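Side-chain contacts in iron Super-Oxide Dismutase (Plasmodium knowlesi, PDB 2AWP), which catalyses the conversion of toxic superoxide radicals into hydrogen peroxide and molecular oxygen, probably with the help of a bound iron ion: residues V54-M57 / K58-G62; F101-F104 / N105-K108; V127-N130 / N131-V135; A188-N191 / L192-L196. All coordinates share one frame; numbering follows the deposited sequence.

How the contacts relate
In chain order the four contacts run from contact 1 to contact 4, and each joins neighbours only a few residues apart. Contact 1 closes helix 53-59 in the alpha-hairpin part of the enzyme; its centre is about 33 Å from that of contact 2 and about 23 Å from those of contacts 3 and 4. Contacts 2 and 3 belong to the C-terminal domain, at the junction of helices 92-101 and 104-117 and at the hairpin of strands 122-129 and 134-140. They touch, F101 resting on L134. Contact 4, on helix 185-196, packs against contact 3 through L128, so contacts 2, 3 and 4 form one connected cluster around the hairpin.

Contact 1 of 4, residues V54-M57 / K58-G62; sequences VEIM and KESTG
The flat groups are the carbonyl of I56 and the carboxylate of E59, toward the C-terminal end of helix 53-59, and the carboxylate of E55, one turn before E59. S60 OG and E59 N reach I56 O from opposite faces of the carbonyl plane. The hydroxyl donates from 47° out of that plane, with S60 OG 2.7 Å from I56 O; on the other face the amide stands higher, E59 N lying 3.1 Å from I56 O. S60 N adds a weak bond to the same oxygen. S60 is the first residue to leave helical geometry, and its chi1 of 58° tucks OG between its own backbone N and carbonyl carbon, which turns the hydroxyl back toward the last turn.

On the outer side E55 and E59 run alongside each other, their carboxylate planes turned 49° apart, and E59 OE2 passes 3.7 Å from E55 CB. These like charges find different partners: E55 OE1 accepts from S52 N, just ahead of the helix, while E59 OE1 forms a salt bridge with K51. V54 CG1 meets the aliphatic part of K58, 3.9 Å from its CD.

Chemically, the serine hydroxyl supplements the weakened backbone bonds of the last turn, and K147, which donates to M57 O and S60 O, probably eases the negative end of the helix dipole.

Contact 2 of 4, residues F101-F104 / N105-K108; sequences FGSF and NNFK
The shortest polar bond here links K108 N to F104 O at 2.8 Å, in the opening turn of helix 104-117, whose N-cap is S103. The short connection belongs to the C-terminal domain and brings the chain from the end of helix 92-101 into the next helix, through G102 with its positive phi. S103 OG receives N106 N at 3.0 Å, the classical N-capping bond that satisfies an amide of the first turn. Its chi1 of 71° swings the hydroxyl in between the serine's backbone N and carbonyl carbon, within reach of that amide. F107 N follows with a bond to S103 O.

N106 completes the junction from its other end. Its ND2 donates to F101 O over 3.1 Å, with the oxygen in the amide plane and the donor in the carbonyl plane, so the side-chain amide spans the turn and ties the last residue of one helix to the first turn of the next.

Below these polar bonds three phenylalanines pack. F107 presents its edge to the face of F101, the centroids 5.1 Å apart and the planes inclined at 52°; both rings lean on L126 and I136 of the sheet. On the other flank F104 CD1 sits in the plane of the F107 ring at its edge, while the extended chain of K108 passes the F104 ring with K108 CD 3.8 Å from F104 CE2. The F101 face is met by two parts of the same neighbour: F107 CB lies over it, and F107 CD1 hangs 3.8 Å above the plane, over the ring centre.

Contact 3 of 4, residues V127-N130 / N131-V135; sequences VLNN and NNKLV
N129, L128 and V135 carry this contact, the tip of the beta hairpin formed by strands 122-129 and 134-140. The reversal is a type I turn from N129 to N132 followed by a G1 bulge: N132 takes a positive phi, N132 N bonds to N129 O, and N129 N bonds to K133 O at 2.8 Å.

The side chain of N129 folds over the turn, its chi1 of 78° bringing CG in toward the loop. N131 N and K133 N then grip OD1 from opposite faces of its plane, at 2.8 Å and 3.0 Å from N129 OD1 respectively, the first of these bonds making an Asx turn. The amide's other end is held as well: N129 ND2 donates to a water that in turn donates to N131 OD1.

The side chains of V135 and N129 cross at about a right angle, with V135 CG1 3.5 Å from N129 ND2. The second methyl of the valine, V135 CG2, meets V127 CG2 at 3.6 Å on the same face of the sheet, where the backbones of V127 and V135 form an antiparallel hydrogen-bonded pair. L128 emerges on the opposite face, beside N132; its CD1 is 3.4 Å from N132 C and its CD2 3.7 Å from N132 ND2. That leucine continues onto A195 and L196 of helix 185-196.

The chemistry implies a turn fixed from within: one asparagine oxygen satisfies two loop amides, the water helps to set the amide's rotation, and aliphatic groups line both faces, V127 and V135 on one, L128 and L134 on the other.

Contact 4 of 4, residues A188-N191 / L192-L196; sequences ANEN and LKKAL
Helix 185-196, the last helix of the chain, packs on strands 122-129 and 151-158 of the sheet and beside helix 92-101, and its outer side carries an i to i+4 pair, E190 and K194. The two side chains lie side by side and point the same way. E190 OE2 stands 3.5 Å from K194 NZ, a salt bridge at fairly long range, and the hydrocarbon parts follow, with E190 CG 4.0 Å from K194 CE. With chi1 at 171° E190 sends its extended chain toward the following turn, where the equally extended lysine comes alongside.

The ammonium also reaches N191 through a water: the water donates to N191 OD1 at 2.6 Å and accepts from K194 NZ at 2.6 Å. N191 turns the other end of its amide inward, ND2 donating to I154 O of strand 151-158.

Beneath these groups run regular helical bonds, among them L192 N to A188 O at 2.8 Å and A195 N to N191 O at 2.8 Å. N189 OD1 accepts from I93 N in the first turn of helix 92-101 and its ND2 donates to H90 O just before it, and A195 packs on L128.

K194 is thus shared between a carboxylate and a water-linked amide, the salt bridge long and the water bond short. E190 probably offsets part of the lysine's charge, and N191 couples that outer network to the edge of the sheet.

Contact 1 of 4, residues V54-M57 / K58-G62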
loop_
_atom_site.group_PDB
_atom_site.type_symbol
_atom_site.label_atom_id
_atom_site.label_comp_id
_atom_site.label_asym_id
_atom_site.label_seq_id
_atom_site.Cartn_x
_atom_site.Cartn_y
_atom_site.Cartn_z
ATOM N N VAL A 54 -8.709 -20.750 -6.291
ATOM C CA VAL A 54 -7.613 -20.774 -7.252
ATOM C C VAL A 54 -8.073 -20.493 -8.690
ATOM O O VAL A 54 -7.455 -19.705 -9.410
ATOM C CB VAL A 54 -6.819 -22.093 -7.139
ATOM C CG1 VAL A 54 -6.025 -22.370 -8.399
ATOM C CG2 VAL A 54 -5.928 -22.019 -5.940
ATOM N N GLU A 55 -9.170 -21.114 -9.094
ATOM C CA GLU A 55 -9.747 -20.866 -10.405
ATOM C C GLU A 55 -10.194 -19.416 -10.565
ATOM O O GLU A 55 -9.902 -18.789 -11.581
ATOM C CB GLU A 55 -10.903 -21.830 -10.670
ATOM C CG GLU A 55 -10.418 -23.249 -10.763
ATOM C CD GLU A 55 -11.549 -24.256 -10.760
ATOM O OE1 GLU A 55 -12.628 -23.928 -10.238
ATOM O OE2 GLU A 55 -11.340 -25.370 -11.273
ATOM N N ILE A 56 -10.839 -18.868 -9.541
ATOM C CA ILE A 56 -11.256 -17.456 -9.572
ATOM C C ILE A 56 -10.044 -16.548 -9.775
ATOM O O ILE A 56 -10.039 -15.714 -10.685
ATOM C CB ILE A 56 -12.063 -17.038 -8.305
ATOM C CG1 ILE A 56 -13.417 -17.766 -8.284
ATOM C CG2 ILE A 56 -12.361 -15.521 -8.342
ATOM C CD1 ILE A 56 -14.054 -17.845 -6.911
ATOM N N MET A 57 -9.012 -16.746 -8.947
ATOM C CA MET A 57 -7.759 -15.988 -9.026
ATOM C C MET A 57 -7.138 -16.022 -10.442
ATOM O O MET A 57 -6.758 -14.973 -11.013
ATOM C CB MET A 57 -6.801 -16.559 -7.986
ATOM C CG MET A 57 -5.475 -15.905 -7.882
ATOM S SD MET A 57 -4.625 -16.692 -6.515
ATOM C CE MET A 57 -3.836 -18.151 -7.260
ATOM N N LYS A 58 -7.048 -17.227 -11.002
ATOM C CA LYS A 58 -6.501 -17.422 -12.348
ATOM C C LYS A 58 -7.370 -16.858 -13.469
ATOM O O LYS A 58 -6.861 -16.509 -14.539
ATOM C CB LYS A 58 -6.217 -18.908 -12.604
ATOM C CG LYS A 58 -4.961 -19.414 -11.888
ATOM C CD LYS A 58 -4.833 -20.942 -11.827
ATOM C CE LYS A 58 -4.395 -21.561 -13.173
ATOM N NZ LYS A 58 -3.165 -20.926 -13.824
ATOM N N GLU A 59 -8.672 -16.742 -13.245
ATOM C CA GLU A 59 -9.569 -16.352 -14.337
ATOM C C GLU A 59 -10.268 -14.992 -14.254
ATOM O O GLU A 59 -11.011 -14.647 -15.164
ATOM C CB GLU A 59 -10.638 -17.419 -14.537
ATOM C CG GLU A 59 -10.099 -18.794 -14.826
ATOM C CD GLU A 59 -11.176 -19.877 -14.716
ATOM O OE1 GLU A 59 -12.341 -19.607 -15.046
ATOM O OE2 GLU A 59 -10.846 -20.996 -14.278
ATOM N N SER A 60 -10.092 -14.250 -13.166
ATOM C CA SER A 60 -10.797 -12.969 -12.988
ATOM C C SER A 60 -9.882 -11.748 -13.149
ATOM O O SER A 60 -8.678 -11.886 -13.320
ATOM C CB SER A 60 -11.416 -12.918 -11.606
ATOM O OG SER A 60 -10.400 -13.077 -10.630
ATOM N N THR A 61 -10.475 -10.555 -13.073
ATOM C CA THR A 61 -9.721 -9.291 -13.095
ATOM C C THR A 61 -10.453 -8.335 -12.132
ATOM O O THR A 61 -11.448 -8.714 -11.533
ATOM C CB THR A 61 -9.681 -8.690 -14.528
ATOM O OG1 THR A 61 -11.028 -8.480 -14.968
ATOM C CG2 THR A 61 -9.004 -9.638 -15.496
ATOM N N GLY A 62 -9.971 -7.104 -11.977
ATOM C CA GLY A 62 -10.706 -6.107 -11.196
ATOM C C GLY A 62 -10.842 -6.477 -9.721
ATOM O O GLY A 62 -9.957 -7.125 -9.155
#

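Contact 2 of 4, residues F101-F104 / N105-K108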
loop_
_atom_site.group_PDB
_atom_site.type_symbol
_atom_site.label_atom_id
_atom_site.label_comp_id
_atom_site.label_asym_id
_atom_site.label_seq_id
_atom_site.Cartn_x
_atom_site.Cartn_y
_atom_site.Cartn_z
ATOM N N PHE A 101 21.315 -20.336 -4.985
ATOM C CA PHE A 101 21.803 -19.058 -4.427
ATOM C C PHE A 101 23.223 -19.134 -3.893
ATOM O O PHE A 101 23.811 -18.102 -3.573
ATOM C CB PHE A 101 20.842 -18.499 -3.330
ATOM C CG PHE A 101 19.443 -18.231 -3.834
ATOM C CD1 PHE A 101 19.128 -17.024 -4.436
ATOM C CD2 PHE A 101 18.460 -19.197 -3.737
ATOM C CE1 PHE A 101 17.838 -16.759 -4.915
ATOM C CE2 PHE A 101 17.138 -18.954 -4.227
ATOM C CZ PHE A 101 16.840 -17.744 -4.824
ATOM N N GLY A 102 23.778 -20.343 -3.813
ATOM C CA GLY A 102 25.147 -20.532 -3.292
ATOM C C GLY A 102 25.171 -20.818 -1.807
ATOM O O GLY A 102 25.983 -21.625 -1.326
ATOM N N SER A 103 24.271 -20.157 -1.061
ATOM C CA SER A 103 24.178 -20.310 0.393
ATOM C C SER A 103 22.847 -19.767 0.883
ATOM O O SER A 103 22.246 -18.921 0.220
ATOM C CB SER A 103 25.322 -19.561 1.093
ATOM O OG SER A 103 25.186 -18.161 1.039
ATOM N N PHE A 104 22.411 -20.226 2.052
ATOM C CA PHE A 104 21.255 -19.610 2.700
ATOM C C PHE A 104 21.479 -18.120 2.949
ATOM O O PHE A 104 20.581 -17.322 2.708
ATOM C CB PHE A 104 20.840 -20.329 3.999
ATOM C CG PHE A 104 19.775 -19.595 4.763
ATOM C CD1 PHE A 104 18.499 -19.406 4.208
ATOM C CD2 PHE A 104 20.059 -19.039 6.013
ATOM C CE1 PHE A 104 17.503 -18.719 4.918
ATOM C CE2 PHE A 104 19.071 -18.340 6.722
ATOM C CZ PHE A 104 17.804 -18.186 6.170
ATOM N N ASN A 105 22.667 -17.733 3.418
ATOM C CA ASN A 105 22.931 -16.296 3.643
ATOM C C ASN A 105 22.790 -15.432 2.397
ATOM O O ASN A 105 22.292 -14.299 2.468
ATOM C CB ASN A 105 24.278 -16.030 4.321
ATOM C CG ASN A 105 24.216 -16.204 5.846
ATOM O OD1 ASN A 105 25.248 -16.427 6.489
ATOM N ND2 ASN A 105 22.997 -16.134 6.432
ATOM N N ASN A 106 23.240 -15.945 1.256
ATOM C CA ASN A 106 23.044 -15.229 0.002
ATOM C C ASN A 106 21.557 -15.052 -0.259
ATOM O O ASN A 106 21.115 -13.944 -0.571
ATOM C CB ASN A 106 23.743 -15.919 -1.182
ATOM C CG ASN A 106 25.282 -15.854 -1.080
ATOM O OD1 ASN A 106 25.838 -15.113 -0.256
ATOM N ND2 ASN A 106 25.966 -16.659 -1.893
ATOM N N PHE A 107 20.788 -16.133 -0.148
ATOM C CA PHE A 107 19.348 -16.042 -0.385
ATOM C C PHE A 107 18.696 -15.002 0.563
ATOM O O PHE A 107 17.913 -14.139 0.126
ATOM C CB PHE A 107 18.673 -17.416 -0.273
ATOM C CG PHE A 107 17.197 -17.334 -0.054
ATOM C CD1 PHE A 107 16.361 -16.859 -1.055
ATOM C CD2 PHE A 107 16.643 -17.690 1.181
ATOM C CE1 PHE A 107 14.975 -16.728 -0.822
ATOM C CE2 PHE A 107 15.270 -17.598 1.411
ATOM C CZ PHE A 107 14.435 -17.125 0.404
ATOM N N LYS A 108 19.054 -15.088 1.849
ATOM C CA LYS A 108 18.497 -14.235 2.905
ATOM C C LYS A 108 18.758 -12.758 2.605
ATOM O O LYS A 108 17.854 -11.900 2.743
ATOM C CB LYS A 108 19.140 -14.616 4.251
ATOM C CG LYS A 108 18.625 -13.825 5.436
ATOM C CD LYS A 108 18.935 -14.573 6.731
ATOM C CE LYS A 108 18.730 -13.676 7.924
ATOM N NZ LYS A 108 19.191 -14.373 9.140
#

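Contact 3 of 4, residues V127-N130 / N131-V135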
loop_
_atom_site.group_PDB
_atom_site.type_symbol
_atom_site.label_atom_id
_atom_site.label_comp_id
_atom_site.label_asym_id
_atom_site.label_seq_id
_atom_site.Cartn_x
_atom_site.Cartn_y
_atom_site.Cartn_z
ATOM N N VAL A 127 10.145 -18.521 -5.432
ATOM C CA VAL A 127 9.392 -19.311 -6.419
ATOM C C VAL A 127 10.314 -20.302 -7.127
ATOM O O VAL A 127 11.507 -20.054 -7.264
ATOM C CB VAL A 127 8.609 -18.454 -7.492
ATOM C CG1 VAL A 127 8.019 -17.144 -6.904
ATOM C CG2 VAL A 127 9.454 -18.153 -8.700
ATOM N N LEU A 128 9.749 -21.437 -7.529
ATOM C CA LEU A 128 10.424 -22.289 -8.489
ATOM C C LEU A 128 9.986 -21.806 -9.862
ATOM O O LEU A 128 8.838 -21.945 -10.232
ATOM C CB LEU A 128 10.055 -23.760 -8.290
ATOM C CG LEU A 128 10.872 -24.773 -9.107
ATOM C CD1 LEU A 128 12.301 -24.915 -8.538
ATOM C CD2 LEU A 128 10.135 -26.155 -9.204
ATOM N N ASN A 129 10.932 -21.253 -10.614
ATOM C CA ASN A 129 10.604 -20.695 -11.918
ATOM C C ASN A 129 10.334 -21.773 -12.986
ATOM O O ASN A 129 10.404 -22.984 -12.723
ATOM C CB ASN A 129 11.635 -19.626 -12.333
ATOM C CG ASN A 129 12.953 -20.208 -12.862
ATOM O OD1 ASN A 129 13.086 -21.412 -13.112
ATOM N ND2 ASN A 129 13.953 -19.344 -12.999
ATOM N N ASN A 130 9.990 -21.328 -14.185
ATOM C CA ASN A 130 9.596 -22.255 -15.253
ATOM C C ASN A 130 10.814 -22.992 -15.872
ATOM O O ASN A 130 10.658 -23.799 -16.798
ATOM C CB ASN A 130 8.750 -21.520 -16.290
ATOM C CG ASN A 130 7.487 -20.914 -15.683
ATOM O OD1 ASN A 130 6.836 -21.531 -14.824
ATOM N ND2 ASN A 130 7.142 -19.697 -16.121
ATOM N N ASN A 131 12.003 -22.726 -15.314
ATOM C CA ASN A 131 13.243 -23.450 -15.635
ATOM C C ASN A 131 13.740 -24.309 -14.442
ATOM O O ASN A 131 14.919 -24.671 -14.376
ATOM C CB ASN A 131 14.281 -22.435 -16.183
ATOM C CG ASN A 131 15.653 -23.043 -16.518
ATOM O OD1 ASN A 131 16.681 -22.499 -16.108
ATOM N ND2 ASN A 131 15.679 -24.137 -17.280
ATOM N N ASN A 132 12.843 -24.624 -13.499
ATOM C CA ASN A 132 13.165 -25.501 -12.355
ATOM C C ASN A 132 14.206 -24.872 -11.414
ATOM O O ASN A 132 14.891 -25.591 -10.720
ATOM C CB ASN A 132 13.690 -26.878 -12.861
ATOM C CG ASN A 132 13.325 -28.043 -11.933
ATOM O OD1 ASN A 132 14.200 -28.821 -11.493
ATOM N ND2 ASN A 132 12.030 -28.176 -11.637
ATOM N N LYS A 133 14.368 -23.543 -11.451
ATOM C CA LYS A 133 15.324 -22.854 -10.567
ATOM C C LYS A 133 14.597 -21.985 -9.550
ATOM O O LYS A 133 13.665 -21.250 -9.917
ATOM C CB LYS A 133 16.270 -21.932 -11.348
ATOM C CG LYS A 133 17.137 -22.592 -12.428
ATOM C CD LYS A 133 17.959 -23.732 -11.917
ATOM C CE LYS A 133 19.145 -23.988 -12.873
ATOM N NZ LYS A 133 19.882 -25.181 -12.439
ATOM N N LEU A 134 15.071 -21.996 -8.300
ATOM C CA LEU A 134 14.565 -21.042 -7.290
ATOM C C LEU A 134 15.007 -19.626 -7.612
ATOM O O LEU A 134 16.178 -19.357 -7.825
ATOM C CB LEU A 134 15.033 -21.386 -5.863
ATOM C CG LEU A 134 14.487 -22.654 -5.201
ATOM C CD1 LEU A 134 15.053 -22.793 -3.768
ATOM C CD2 LEU A 134 12.974 -22.690 -5.198
ATOM N N VAL A 135 14.052 -18.709 -7.617
ATOM C CA VAL A 135 14.378 -17.312 -7.751
ATOM C C VAL A 135 13.523 -16.484 -6.772
ATOM O O VAL A 135 12.531 -16.978 -6.211
ATOM C CB VAL A 135 14.196 -16.828 -9.213
ATOM C CG1 VAL A 135 15.132 -17.636 -10.206
ATOM C CG2 VAL A 135 12.723 -16.877 -9.641
HETATM O O HOH W 1 16.308 -20.025 -14.681
#

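Contact 4 of 4, residues A188-N191 / L192-L196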
loop_
_atom_site.group_PDB
_atom_site.type_symbol
_atom_site.label_atom_id
_atom_site.label_comp_id
_atom_site.label_asym_id
_atom_site.label_seq_id
_atom_site.Cartn_x
_atom_site.Cartn_y
_atom_site.Cartn_z
ATOM N N ALA A 188 7.810 -24.735 2.907
ATOM C CA ALA A 188 8.607 -24.591 1.679
ATOM C C ALA A 188 8.865 -25.975 1.025
ATOM O O ALA A 188 8.807 -26.117 -0.202
ATOM C CB ALA A 188 9.934 -23.937 1.998
ATOM N N ASN A 189 9.168 -26.964 1.863
ATOM C CA ASN A 189 9.479 -28.337 1.424
ATOM C C ASN A 189 8.284 -28.992 0.780
ATOM O O ASN A 189 8.398 -29.644 -0.245
ATOM C CB ASN A 189 9.968 -29.168 2.606
ATOM C CG ASN A 189 11.447 -29.017 2.824
ATOM O OD1 ASN A 189 12.181 -28.742 1.892
ATOM N ND2 ASN A 189 11.894 -29.200 4.053
ATOM N N GLU A 190 7.126 -28.769 1.376
ATOM C CA GLU A 190 5.901 -29.279 0.824
ATOM C C GLU A 190 5.627 -28.681 -0.561
ATOM O O GLU A 190 5.239 -29.402 -1.495
ATOM C CB GLU A 190 4.767 -28.990 1.782
ATOM C CG GLU A 190 3.414 -29.298 1.216
ATOM C CD GLU A 190 2.294 -28.945 2.182
ATOM O OE1 GLU A 190 2.580 -28.502 3.317
ATOM O OE2 GLU A 190 1.123 -29.106 1.783
ATOM N N ASN A 191 5.852 -27.375 -0.693
ATOM C CA ASN A 191 5.625 -26.679 -1.948
ATOM C C ASN A 191 6.637 -27.111 -3.015
ATOM O O ASN A 191 6.287 -27.304 -4.185
ATOM C CB ASN A 191 5.654 -25.159 -1.720
ATOM C CG ASN A 191 4.464 -24.682 -0.882
ATOM O OD1 ASN A 191 3.352 -25.213 -1.015
ATOM N ND2 ASN A 191 4.697 -23.703 -0.004
ATOM N N LEU A 192 7.883 -27.253 -2.603
ATOM C CA LEU A 192 8.953 -27.678 -3.517
ATOM C C LEU A 192 8.664 -29.048 -4.120
ATOM O O LEU A 192 8.743 -29.211 -5.331
ATOM C CB LEU A 192 10.304 -27.699 -2.802
ATOM C CG LEU A 192 11.574 -27.979 -3.629
ATOM C CD1 LEU A 192 11.804 -26.957 -4.786
ATOM C CD2 LEU A 192 12.821 -28.071 -2.713
ATOM N N LYS A 193 8.326 -30.021 -3.267
ATOM C CA LYS A 193 7.995 -31.362 -3.716
ATOM C C LYS A 193 6.862 -31.366 -4.740
ATOM O O LYS A 193 6.950 -32.078 -5.758
ATOM C CB LYS A 193 7.671 -32.288 -2.520
ATOM C CG LYS A 193 7.136 -33.670 -2.935
ATOM C CD LYS A 193 6.804 -34.562 -1.740
ATOM C CE LYS A 193 6.262 -35.925 -2.202
ATOM N NZ LYS A 193 6.066 -36.874 -1.049
ATOM N N LYS A 194 5.804 -30.594 -4.474
ATOM C CA LYS A 194 4.687 -30.503 -5.416
ATOM C C LYS A 194 5.183 -29.862 -6.693
ATOM O O LYS A 194 4.866 -30.327 -7.786
ATOM C CB LYS A 194 3.544 -29.631 -4.892
ATOM C CG LYS A 194 2.795 -30.135 -3.724
ATOM C CD LYS A 194 1.661 -29.156 -3.432
ATOM C CE LYS A 194 1.071 -29.406 -2.063
ATOM N NZ LYS A 194 0.467 -28.148 -1.569
ATOM N N ALA A 195 5.950 -28.777 -6.540
ATOM C CA ALA A 195 6.438 -27.980 -7.679
ATOM C C ALA A 195 7.302 -28.768 -8.646
ATOM O O ALA A 195 7.187 -28.621 -9.856
ATOM C CB ALA A 195 7.203 -26.758 -7.190
ATOM N N LEU A 196 8.196 -29.576 -8.096
ATOM C CA LEU A 196 9.098 -30.386 -8.895
ATOM C C LEU A 196 8.388 -31.585 -9.549
ATOM O O LEU A 196 8.928 -32.172 -10.491
ATOM C CB LEU A 196 10.272 -30.859 -8.044
ATOM C CG LEU A 196 11.330 -29.837 -7.659
ATOM C CD1 LEU A 196 12.102 -30.362 -6.468
ATOM C CD2 LEU A 196 12.256 -29.554 -8.859
HETATM O O HOH W 2 0.951 -25.839 -0.369
#